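Putative glutaryl-CoA dehydrogenase (Thermus thermophilus, PDB 2EBA) is a putative flavoprotein of the acyl-CoA dehydrogenase family that binds flavin-adenine dinucleotide and assembles from four copies of its chain. Local coordinates at residues Leu291-His294 with Thr295-Leu298; Lys328-Gln331 with Ala332-Ala336; His350-Arg353 with His354-Asn357. All coordinates share one frame; numbering follows the deposited sequence.

In the fold
All three contacts are local, within C-terminal helices, and largely buried; 328-336 has three partly exposed residues (Q331, R334, M335) against W293 alone in 291-298 and H350 alone in 350-357. Interactions 1 and 2 lie on the consecutive helices 281-309 and 315-340, centres about 12 Å apart, joined by the E296-K328 salt bridge and by W293 packing on Q331 and M335. Interaction 3, at the start of helix 351-361, is centred about 9 Å from interaction 2, and M355 packs there against R334 and A333. The chemistry differs: a carboxylate shared with K328 of two subunits and two bridging waters in 291-298, mainly apolar packing in 328-336, an arginine beside two histidines and paired with D86 in 350-357.

Interaction 1: residues Leu291-His294 with Thr295-Leu298; sequences LAWH and TEGL
W293 and E296 meet edge-on, three positions apart: E296 OE2 sits 3.6 Å from W293 CD1, near the plane of the indole. Because the ring and carboxylate planes are 41° apart, the two flat groups neither stack nor share a plane. A water at the same ring's edge accepts a weak bond from W293 NE1 (3.3 Å to the water oxygen) and donates to E296 OE2 at 2.9 Å. That carboxylate oxygen also forms a salt bridge with K328, while OE1 pairs with K328 of the second subunit. This stretch of helix 281-309, in the helical C-terminal region of the acyl-CoA dehydrogenase fold, thus contributes directly to a subunit interface. H294 turns another way. With CG anti to the backbone N (chi1 -175°), its imidazole projects outward from the helix with a slight lean toward L298, and CE1 comes within 3.7 Å of L298 CD1. A second water, in the plane of the imidazole, lies 2.7 Å from H294 ND1 and 3.2 Å from T295 OG1, and H294 NE2 is hydrogen-bonded to Y80. T295 OG1 folds back to 3.0 Å from L291 O, the carbonyl that also accepts the backbone N-H of T295.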
loop_
_atom_site.group_PDB
_atom_site.type_symbol
_atom_site.label_atom_id
_atom_site.label_comp_id
_atom_site.label_asym_id
_atom_site.label_seq_id
_atom_site.Cartn_x
_atom_site.Cartn_y
_atom_site.Cartn_z
ATOM N N LEU A 291 12.580 -5.084 -9.462
ATOM C CA LEU A 291 13.493 -4.503 -10.423
ATOM C C LEU A 291 13.365 -2.985 -10.462
ATOM O O LEU A 291 14.364 -2.274 -10.516
ATOM C CB LEU A 291 13.230 -5.095 -11.810
ATOM C CG LEU A 291 14.203 -4.677 -12.907
ATOM C CD1 LEU A 291 15.576 -5.262 -12.642
ATOM C CD2 LEU A 291 13.687 -5.149 -14.241
ATOM N N ALA A 292 12.133 -2.490 -10.428
ATOM C CA ALA A 292 11.892 -1.054 -10.464
ATOM C C ALA A 292 12.564 -0.392 -9.278
ATOM O O ALA A 292 13.286 0.587 -9.424
ATOM C CB ALA A 292 10.389 -0.764 -10.449
ATOM N N TRP A 293 12.335 -0.940 -8.093
ATOM C CA TRP A 293 12.925 -0.368 -6.895
ATOM C C TRP A 293 14.448 -0.346 -6.949
ATOM O O TRP A 293 15.076 0.634 -6.581
ATOM C CB TRP A 293 12.467 -1.150 -5.677
ATOM C CG TRP A 293 11.043 -0.917 -5.332
ATOM C CD1 TRP A 293 10.296 0.171 -5.644
ATOM C CD2 TRP A 293 10.212 -1.763 -4.535
ATOM N NE1 TRP A 293 9.045 0.062 -5.089
ATOM C CE2 TRP A 293 8.966 -1.120 -4.402
ATOM C CE3 TRP A 293 10.401 -3.004 -3.915
ATOM C CZ2 TRP A 293 7.906 -1.677 -3.673
ATOM C CZ3 TRP A 293 9.353 -3.560 -3.191
ATOM C CH2 TRP A 293 8.119 -2.896 -3.077
ATOM N N HIS A 294 15.033 -1.440 -7.406
ATOM C CA HIS A 294 16.473 -1.533 -7.500
ATOM C C HIS A 294 17.058 -0.470 -8.410
ATOM O O HIS A 294 18.073 0.125 -8.091
ATOM C CB HIS A 294 16.878 -2.920 -7.981
ATOM C CG HIS A 294 18.356 -3.139 -8.002
ATOM N ND1 HIS A 294 19.144 -2.806 -9.085
ATOM C CD2 HIS A 294 19.195 -3.647 -7.067
ATOM C CE1 HIS A 294 20.402 -3.103 -8.812
ATOM N NE2 HIS A 294 20.461 -3.612 -7.598
ATOM N N THR A 295 16.409 -0.231 -9.544
ATOM C CA THR A 295 16.865 0.770 -10.501
ATOM C C THR A 295 16.778 2.162 -9.885
ATOM O O THR A 295 17.688 2.971 -10.037
ATOM C CB THR A 295 16.005 0.709 -11.781
ATOM O OG1 THR A 295 16.098 -0.608 -12.344
ATOM C CG2 THR A 295 16.468 1.730 -12.796
ATOM N N GLU A 296 15.676 2.434 -9.194
ATOM C CA GLU A 296 15.463 3.714 -8.539
ATOM C C GLU A 296 16.517 3.908 -7.457
ATOM O O GLU A 296 17.090 4.978 -7.313
ATOM C CB GLU A 296 14.066 3.749 -7.917
ATOM C CG GLU A 296 12.957 3.860 -8.942
ATOM C CD GLU A 296 11.576 3.708 -8.341
ATOM O OE1 GLU A 296 10.595 4.040 -9.039
ATOM O OE2 GLU A 296 11.467 3.248 -7.187
ATOM N N GLY A 297 16.781 2.848 -6.710
ATOM C CA GLY A 297 17.758 2.923 -5.644
ATOM C C GLY A 297 19.172 3.196 -6.096
ATOM O O GLY A 297 19.848 4.008 -5.497
ATOM N N LEU A 298 19.629 2.510 -7.136
ATOM C CA LEU A 298 20.984 2.735 -7.641
ATOM C C LEU A 298 21.190 4.169 -8.093
ATOM O O LEU A 298 22.247 4.759 -7.849
ATOM C CB LEU A 298 21.298 1.811 -8.812
ATOM C CG LEU A 298 21.816 0.418 -8.499
ATOM C CD1 LEU A 298 22.366 -0.171 -9.778
ATOM C CD2 LEU A 298 22.924 0.476 -7.450
HETATM O O HOH W 1 8.803 3.163 -6.135
HETATM O O HOH W 2 18.831 -2.020 -11.637
#

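Interaction 2: residues Lys328-Gln331 with Ala332-Ala336; sequences KALQ and AARMA
L330 and R334, one helical turn apart, make the closest side-chain contact of 328-336. With its CG anti to the backbone N (chi1 179°), L330 extends its branches beneath the arginine; CG lies 3.6 Å from the plane of the R334 guanidinium, over one face but displaced to the rim. The nearest approach is between L330 CD2 and R334 NH2, at 3.5 Å. The arginine runs extended from CG to NE, and its CG lies 3.2 Å from L330 O, so the first part of the chain runs close to the L330 carbonyl before the charged group reaches the leucine.

A332 CB and A333 CB lie 3.3 Å from K328 O and 3.4 Å from A329 O, as usual in a helix; the tightness comes from the neighbouring helices that bury them. Helix 315-340 packs here among helices 235-269, 281-309 and 351-361, as part of the helical C-terminal region of an acyl-CoA dehydrogenase. A332 there touches L256 and M290, and A333 touches M355.

Q331, R334 and M335, all partly exposed, make up the looser side. The backbone bond from M335 N to Q331 O (3.0 Å, N-H...O angle 161°) links two of them, and M335 CB stays 3.6 Å from that Q331 O, but the side chains of Q331 and M335, the latter about 9 Å from a bound FAD, do not meet; each packs on W293 instead. R334 NH2 has a long, weak ion pair with E359, and the side chain packs against R334 of the third subunit.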
loop_
_atom_site.group_PDB
_atom_site.type_symbol
_atom_site.label_atom_id
_atom_site.label_comp_id
_atom_site.label_asym_id
_atom_site.label_seq_id
_atom_site.Cartn_x
_atom_site.Cartn_y
_atom_site.Cartn_z
ATOM N N LYS A 328 12.511 -0.243 0.565
ATOM C CA LYS A 328 12.328 -1.044 -0.641
ATOM C C LYS A 328 12.966 -2.411 -0.510
ATOM O O LYS A 328 12.362 -3.410 -0.872
ATOM C CB LYS A 328 12.888 -0.300 -1.862
ATOM C CG LYS A 328 12.057 0.912 -2.232
ATOM C CD LYS A 328 12.673 1.760 -3.323
ATOM C CE LYS A 328 11.805 2.968 -3.566
ATOM N NZ LYS A 328 12.411 3.820 -4.622
ATOM N N ALA A 329 14.184 -2.459 0.015
ATOM C CA ALA A 329 14.870 -3.722 0.192
ATOM C C ALA A 329 14.137 -4.580 1.232
ATOM O O ALA A 329 14.074 -5.792 1.100
ATOM C CB ALA A 329 16.321 -3.480 0.621
ATOM N N LEU A 330 13.598 -3.963 2.277
ATOM C CA LEU A 330 12.870 -4.737 3.271
ATOM C C LEU A 330 11.594 -5.272 2.603
ATOM O O LEU A 330 11.255 -6.445 2.723
ATOM C CB LEU A 330 12.512 -3.873 4.498
ATOM C CG LEU A 330 11.716 -4.546 5.633
ATOM C CD1 LEU A 330 12.474 -5.742 6.206
ATOM C CD2 LEU A 330 11.454 -3.554 6.719
ATOM N N GLN A 331 10.893 -4.420 1.874
ATOM C CA GLN A 331 9.679 -4.876 1.220
ATOM C C GLN A 331 9.987 -5.998 0.219
ATOM O O GLN A 331 9.256 -6.978 0.119
ATOM C CB GLN A 331 9.005 -3.703 0.516
ATOM C CG GLN A 331 8.512 -2.606 1.451
ATOM C CD GLN A 331 8.082 -1.346 0.698
ATOM O OE1 GLN A 331 8.919 -0.583 0.195
ATOM N NE2 GLN A 331 6.771 -1.128 0.603
ATOM N N ALA A 332 11.085 -5.865 -0.511
ATOM C CA ALA A 332 11.459 -6.863 -1.503
ATOM C C ALA A 332 11.863 -8.181 -0.876
ATOM O O ALA A 332 11.651 -9.236 -1.457
ATOM C CB ALA A 332 12.595 -6.338 -2.370
ATOM N N ALA A 333 12.457 -8.124 0.309
ATOM C CA ALA A 333 12.881 -9.344 0.986
ATOM C C ALA A 333 11.653 -10.143 1.404
ATOM O O ALA A 333 11.624 -11.369 1.292
ATOM C CB ALA A 333 13.750 -9.002 2.206
ATOM N N ARG A 334 10.638 -9.432 1.876
ATOM C CA ARG A 334 9.383 -10.051 2.294
ATOM C C ARG A 334 8.664 -10.659 1.084
ATOM O O ARG A 334 8.166 -11.789 1.152
ATOM C CB ARG A 334 8.485 -9.011 2.963
ATOM C CG ARG A 334 9.106 -8.368 4.179
ATOM C CD ARG A 334 8.299 -7.189 4.654
ATOM N NE ARG A 334 8.716 -6.760 5.984
ATOM C CZ ARG A 334 8.247 -5.683 6.598
ATOM N NH1 ARG A 334 7.344 -4.919 6.007
ATOM N NH2 ARG A 334 8.666 -5.376 7.809
ATOM N N MET A 335 8.624 -9.912 -0.017
ATOM C CA MET A 335 7.980 -10.376 -1.249
ATOM C C MET A 335 8.642 -11.649 -1.754
ATOM O O MET A 335 7.961 -12.564 -2.215
ATOM C CB MET A 335 8.063 -9.309 -2.344
ATOM C CG MET A 335 6.833 -8.469 -2.523
ATOM S SD MET A 335 7.192 -7.310 -3.803
ATOM C CE MET A 335 6.146 -5.947 -3.228
ATOM N N ALA A 336 9.967 -11.702 -1.659
ATOM C CA ALA A 336 10.738 -12.866 -2.095
ATOM C C ALA A 336 10.457 -14.088 -1.219
ATOM O O ALA A 336 10.369 -15.210 -1.717
ATOM C CB ALA A 336 12.221 -12.549 -2.068
#

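Interaction 3: residues His350-Arg353 with His354-Asn357; sequences HAIR and HMLN
The first turn of helix 351-361 closes on an almost straight bond from H354 N to H350 O, 2.8 Å long with an N-H...O angle of 174°, and the next bond, from M355 N to A351 O at 2.9 Å, carries the helix on. H350 occupies the N-cap position, and H350 O also lies 3.5 Å from H354 CD2, meeting the imidazole obliquely. R353 and H354 run side by side and point the same way. A bend at chi3 of R353 (54°) brings R353 NH1 over one face of the H354 ring, 3.9 Å above its plane and offset toward the rim. The planes are 56° apart, so this is not a parallel stack. H350 comes to the same guanidinium from its edge: H350 ND1 lies in the guanidinium plane, 2.7 Å from R353 NH2. The acidic partner of R353 is D86, which forms a salt bridge with NH1, and V85 O accepts a further bond from that nitrogen. On the apolar side, I352 CG1 is 4.4 Å from M355 SD, and I352 packs on L356 of the third subunit. The helix belongs to the helical C-terminal region of the acyl-CoA dehydrogenase fold, with the N357 side chain about 8 Å from a bound FAD. With a buried arginine close to both H350 and H354, its positive charge would probably disfavour protonation of either imidazole, whereas D86 should offset part of that charge.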
loop_
_atom_site.group_PDB
_atom_site.type_symbol
_atom_site.label_atom_id
_atom_site.label_comp_id
_atom_site.label_asym_id
_atom_site.label_seq_id
_atom_site.Cartn_x
_atom_site.Cartn_y
_atom_site.Cartn_z
ATOM N N HIS A 350 18.572 -17.660 2.024
ATOM C CA HIS A 350 18.972 -16.238 2.061
ATOM C C HIS A 350 17.827 -15.230 2.180
ATOM O O HIS A 350 17.918 -14.273 2.948
ATOM C CB HIS A 350 19.754 -15.834 0.808
ATOM C CG HIS A 350 20.981 -16.640 0.562
ATOM N ND1 HIS A 350 21.863 -16.977 1.563
ATOM C CD2 HIS A 350 21.491 -17.157 -0.580
ATOM C CE1 HIS A 350 22.863 -17.669 1.052
ATOM N NE2 HIS A 350 22.661 -17.792 -0.248
ATOM N N ALA A 351 16.773 -15.414 1.392
ATOM C CA ALA A 351 15.646 -14.484 1.403
ATOM C C ALA A 351 15.241 -14.053 2.807
ATOM O O ALA A 351 15.141 -12.857 3.097
ATOM C CB ALA A 351 14.446 -15.101 0.673
ATOM N N ILE A 352 15.030 -15.034 3.683
ATOM C CA ILE A 352 14.614 -14.752 5.051
ATOM C C ILE A 352 15.724 -14.219 5.955
ATOM O O ILE A 352 15.440 -13.538 6.928
ATOM C CB ILE A 352 13.950 -15.997 5.691
ATOM C CG1 ILE A 352 13.035 -15.555 6.834
ATOM C CG2 ILE A 352 14.999 -16.971 6.185
ATOM C CD1 ILE A 352 12.054 -16.617 7.272
ATOM N N ARG A 353 16.980 -14.531 5.642
ATOM C CA ARG A 353 18.107 -14.019 6.421
ATOM C C ARG A 353 18.228 -12.519 6.119
ATOM O O ARG A 353 18.414 -11.711 7.026
ATOM C CB ARG A 353 19.401 -14.753 6.053
ATOM C CG ARG A 353 20.652 -14.189 6.712
ATOM C CD ARG A 353 21.854 -15.080 6.435
ATOM N NE ARG A 353 22.045 -15.325 5.006
ATOM C CZ ARG A 353 22.503 -14.421 4.145
ATOM N NH1 ARG A 353 22.822 -13.208 4.565
ATOM N NH2 ARG A 353 22.638 -14.726 2.864
ATOM N N HIS A 354 18.116 -12.153 4.842
ATOM C CA HIS A 354 18.148 -10.747 4.450
ATOM C C HIS A 354 16.883 -10.043 4.995
ATOM O O HIS A 354 16.945 -8.905 5.478
ATOM C CB HIS A 354 18.194 -10.615 2.918
ATOM C CG HIS A 354 19.540 -10.899 2.317
ATOM N ND1 HIS A 354 20.632 -10.083 2.518
ATOM C CD2 HIS A 354 19.955 -11.879 1.484
ATOM C CE1 HIS A 354 21.660 -10.549 1.833
ATOM N NE2 HIS A 354 21.276 -11.637 1.193
ATOM N N MET A 355 15.745 -10.724 4.914
ATOM C CA MET A 355 14.498 -10.181 5.440
ATOM C C MET A 355 14.661 -9.728 6.888
ATOM O O MET A 355 14.338 -8.592 7.237
ATOM C CB MET A 355 13.376 -11.216 5.335
ATOM C CG MET A 355 11.979 -10.633 5.473
ATOM S SD MET A 355 10.741 -11.880 5.876
ATOM C CE MET A 355 10.188 -12.351 4.239
ATOM N N LEU A 356 15.167 -10.628 7.724
ATOM C CA LEU A 356 15.409 -10.339 9.142
ATOM C C LEU A 356 16.465 -9.258 9.353
ATOM O O LEU A 356 16.252 -8.314 10.111
ATOM C CB LEU A 356 15.789 -11.628 9.899
ATOM C CG LEU A 356 14.604 -12.579 10.207
ATOM C CD1 LEU A 356 15.083 -13.901 10.776
ATOM C CD2 LEU A 356 13.652 -11.909 11.190
ATOM N N ASN A 357 17.603 -9.394 8.686
ATOM C CA ASN A 357 18.667 -8.402 8.788
ATOM C C ASN A 357 18.142 -7.005 8.453
ATOM O O ASN A 357 18.382 -6.044 9.193
ATOM C CB ASN A 357 19.799 -8.753 7.823
ATOM C CG ASN A 357 20.687 -9.857 8.344
ATOM O OD1 ASN A 357 21.478 -10.449 7.602
ATOM N ND2 ASN A 357 20.576 -10.128 9.627
#